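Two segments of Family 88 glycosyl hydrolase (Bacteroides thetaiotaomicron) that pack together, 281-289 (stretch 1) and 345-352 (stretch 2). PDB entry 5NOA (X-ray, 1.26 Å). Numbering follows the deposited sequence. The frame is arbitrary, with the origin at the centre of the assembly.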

# COMPACT_ATOMS: atom_id res chain seq x y z
N ALA A 281 17.05 -14.73 -2.22
CA ALA A 281 17.82 -13.55 -2.62
C ALA A 281 18.53 -13.71 -3.97
O ALA A 281 18.63 -12.75 -4.71
CB ALA A 281 18.84 -13.16 -1.56
N GLN A 282 18.94 -14.92 -4.34
CA GLN A 282 19.68 -15.10 -5.59
C GLN A 282 18.80 -15.08 -6.82
O GLN A 282 19.27 -14.85 -7.93
CB GLN A 282 20.49 -16.41 -5.58
CG GLN A 282 21.39 -16.63 -4.37
CD GLN A 282 22.27 -15.44 -4.09
OE1 GLN A 282 22.27 -14.89 -2.98
NE2 GLN A 282 23.04 -15.03 -5.10
N HIS A 283 17.51 -15.31 -6.65
CA HIS A 283 16.60 -15.31 -7.79
C HIS A 283 16.58 -13.95 -8.51
O HIS A 283 16.53 -13.87 -9.72
CB HIS A 283 15.22 -15.75 -7.26
CG HIS A 283 14.11 -15.66 -8.23
ND1 HIS A 283 13.69 -16.73 -8.97
CD2 HIS A 283 13.33 -14.61 -8.59
CE1 HIS A 283 12.66 -16.36 -9.71
NE2 HIS A 283 12.42 -15.09 -9.48
N ALA A 284 16.55 -12.89 -7.72
CA ALA A 284 16.51 -11.52 -8.21
C ALA A 284 17.22 -10.73 -7.16
O ALA A 284 16.64 -10.32 -6.16
CB ALA A 284 15.08 -11.04 -8.41
N PRO A 285 18.53 -10.54 -7.31
CA PRO A 285 19.34 -10.08 -6.17
C PRO A 285 19.26 -8.61 -5.86
O PRO A 285 18.84 -7.80 -6.68
CB PRO A 285 20.78 -10.45 -6.62
CG PRO A 285 20.70 -10.35 -8.11
CD PRO A 285 19.37 -10.95 -8.44
N GLY A 286 19.76 -8.29 -4.69
CA GLY A 286 20.06 -6.95 -4.31
C GLY A 286 18.87 -6.17 -3.79
O GLY A 286 17.72 -6.68 -3.65
N PRO A 287 19.11 -4.89 -3.45
CA PRO A 287 18.09 -4.08 -2.83
C PRO A 287 16.83 -3.87 -3.68
O PRO A 287 16.86 -3.78 -4.90
CB PRO A 287 18.76 -2.72 -2.69
CG PRO A 287 20.11 -2.83 -3.14
CD PRO A 287 20.38 -4.18 -3.62
N GLU A 288 15.71 -3.71 -2.99
CA GLU A 288 14.50 -3.19 -3.63
C GLU A 288 13.77 -2.36 -2.60
O GLU A 288 13.72 -2.74 -1.43
CB GLU A 288 13.65 -4.31 -4.21
CG GLU A 288 12.60 -3.82 -5.22
CD GLU A 288 11.36 -3.17 -4.65
OE1 GLU A 288 10.81 -3.73 -3.69
OE2 GLU A 288 10.89 -2.13 -5.23
N THR A 289 13.20 -1.24 -3.03
CA THR A 289 12.67 -0.25 -2.11
C THR A 289 11.20 -0.35 -1.81
O THR A 289 10.78 -0.08 -0.69
CB THR A 289 13.03 1.13 -2.60
OG1 THR A 289 14.45 1.25 -2.59
CG2 THR A 289 12.42 2.27 -1.81
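Stretch 2, residues 345-352: AIPGQVVD

Stretch 2 lies along stretch 1 as an irregular, extended segment with a type II beta turn near its start, and the two run in the same general direction: His283 pairs with Pro347 (CA to CA 5.2 Å), Gly286 with Val350 (CA to CA 5.5 Å) and Glu288 with Val351 (CA to CA 6.8 Å). No direct hydrogen bond joins them; the contact rests on van der Waals packing and two bridging waters, and buries 357 Å² counted over both sides. The turn spans Ile346 to Gln349 and is closed by Gln349 N to Ile346 O at 3.2 Å; the Gln349 side chain folds back, its OE1 accepting from Ile346 N at 3.0 Å. Gly348, at phi 102°, takes a backbone conformation in which a side chain would jam against the preceding carbonyl oxygen.

Along stretch 1, Ala281 to Gln282 and His283 have helical backbone angles without the regular bonds, and Ala281 lies out of reach. Gln282 O approaches Pro347 CB at 3.9 Å and accepts from water 1 at 2.7 Å; the same water receives a weak hydrogen bond from Gly348 N at 2.9 Å, linking this carbonyl to the turn. His283 turns its CA-to-CB bond away and meets the other stretch through its backbone: His283 O lies 3.5 Å from Pro347 CG and also 3.5 Å from Pro347 CA, the latter a CA-H...O contact. Ala284 likewise points away, and the chain becomes extended here.

Pro285 points toward stretch 2 and is the most heavily covered residue, with 75 Å² buried. Its CD packs 3.4 Å from Gln349 O and 3.8 Å from Gly348 N, so the ring rests against the turn's backbone, while Pro285 CG makes an apolar contact with Val350 CG1 at 4.3 Å. Gly286 CA lies 4.4 Å from Val350 CG1. Its positive phi favours glycine, and a CB at this position would fall 3.0 Å from Val350 CG1 and 2.8 Å from Pro287 CD, clashing with both.

Water 2 ties the next part together: it donates to Pro285 O (2.8 Å) and Pro287 O (2.7 Å) and accepts from Val351 N (2.8 Å), thereby satisfying polar backbone groups that do not bond directly. Val351 points toward stretch 1, placing its CG2 3.8 Å from Pro287 O and 4.4 Å from Glu288 CG. Glu288 occupies the N-cap position, its side chain capping a backbone nitrogen just past the stretch. Thr289 and Asp352 make no contact across the interface.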

# COMPACT_ATOMS: atom_id res chain seq x y z
N ALA A 345 13.93 -8.99 -15.97
CA ALA A 345 15.10 -9.30 -15.16
C ALA A 345 15.34 -10.79 -15.10
O ALA A 345 14.41 -11.59 -15.12
CB ALA A 345 14.96 -8.74 -13.76
N ILE A 346 16.61 -11.13 -14.98
CA ILE A 346 17.07 -12.49 -14.82
C ILE A 346 18.03 -12.53 -13.63
O ILE A 346 18.58 -11.51 -13.22
CB ILE A 346 17.74 -13.02 -16.10
CG1 ILE A 346 18.92 -12.15 -16.52
CG2 ILE A 346 16.72 -13.13 -17.23
CD1 ILE A 346 19.78 -12.76 -17.60
N PRO A 347 18.30 -13.72 -13.11
CA PRO A 347 19.24 -13.83 -12.00
C PRO A 347 20.59 -13.21 -12.33
O PRO A 347 21.05 -13.28 -13.48
CB PRO A 347 19.32 -15.32 -11.77
CG PRO A 347 18.00 -15.82 -12.19
CD PRO A 347 17.57 -14.97 -13.34
N GLY A 348 21.20 -12.57 -11.32
CA GLY A 348 22.45 -11.88 -11.47
C GLY A 348 22.27 -10.39 -11.59
O GLY A 348 23.21 -9.66 -11.40
N GLN A 349 21.06 -9.92 -11.91
CA GLN A 349 20.85 -8.50 -12.22
C GLN A 349 20.14 -7.79 -11.07
O GLN A 349 19.15 -8.25 -10.54
CB GLN A 349 19.98 -8.37 -13.45
CG GLN A 349 20.60 -8.96 -14.71
CD GLN A 349 19.67 -8.90 -15.87
OE1 GLN A 349 18.45 -8.89 -15.69
NE2 GLN A 349 20.22 -8.90 -17.07
N VAL A 350 20.66 -6.63 -10.72
CA VAL A 350 20.08 -5.81 -9.68
C VAL A 350 19.13 -4.77 -10.24
O VAL A 350 19.17 -4.46 -11.43
CB VAL A 350 21.17 -5.19 -8.83
CG1 VAL A 350 22.06 -6.25 -8.16
CG2 VAL A 350 21.99 -4.17 -9.58
N VAL A 351 18.32 -4.19 -9.37
CA VAL A 351 17.44 -3.05 -9.73
C VAL A 351 18.30 -1.82 -9.94
O VAL A 351 19.29 -1.61 -9.24
CB VAL A 351 16.40 -2.83 -8.61
CG1 VAL A 351 15.55 -1.62 -8.90
CG2 VAL A 351 15.55 -4.05 -8.44
N ASP A 352 17.90 -0.98 -10.86
CA ASP A 352 18.55 0.31 -11.09
C ASP A 352 18.47 1.17 -9.84
O ASP A 352 17.38 1.47 -9.31
CB ASP A 352 17.82 0.97 -12.26
CG ASP A 352 18.28 2.41 -12.55
OD1 ASP A 352 19.35 2.86 -12.07
OD2 ASP A 352 17.54 3.08 -13.33
O HOH W 1 21.55 -13.75 -8.72
O HOH W 2 18.52 -5.00 -6.68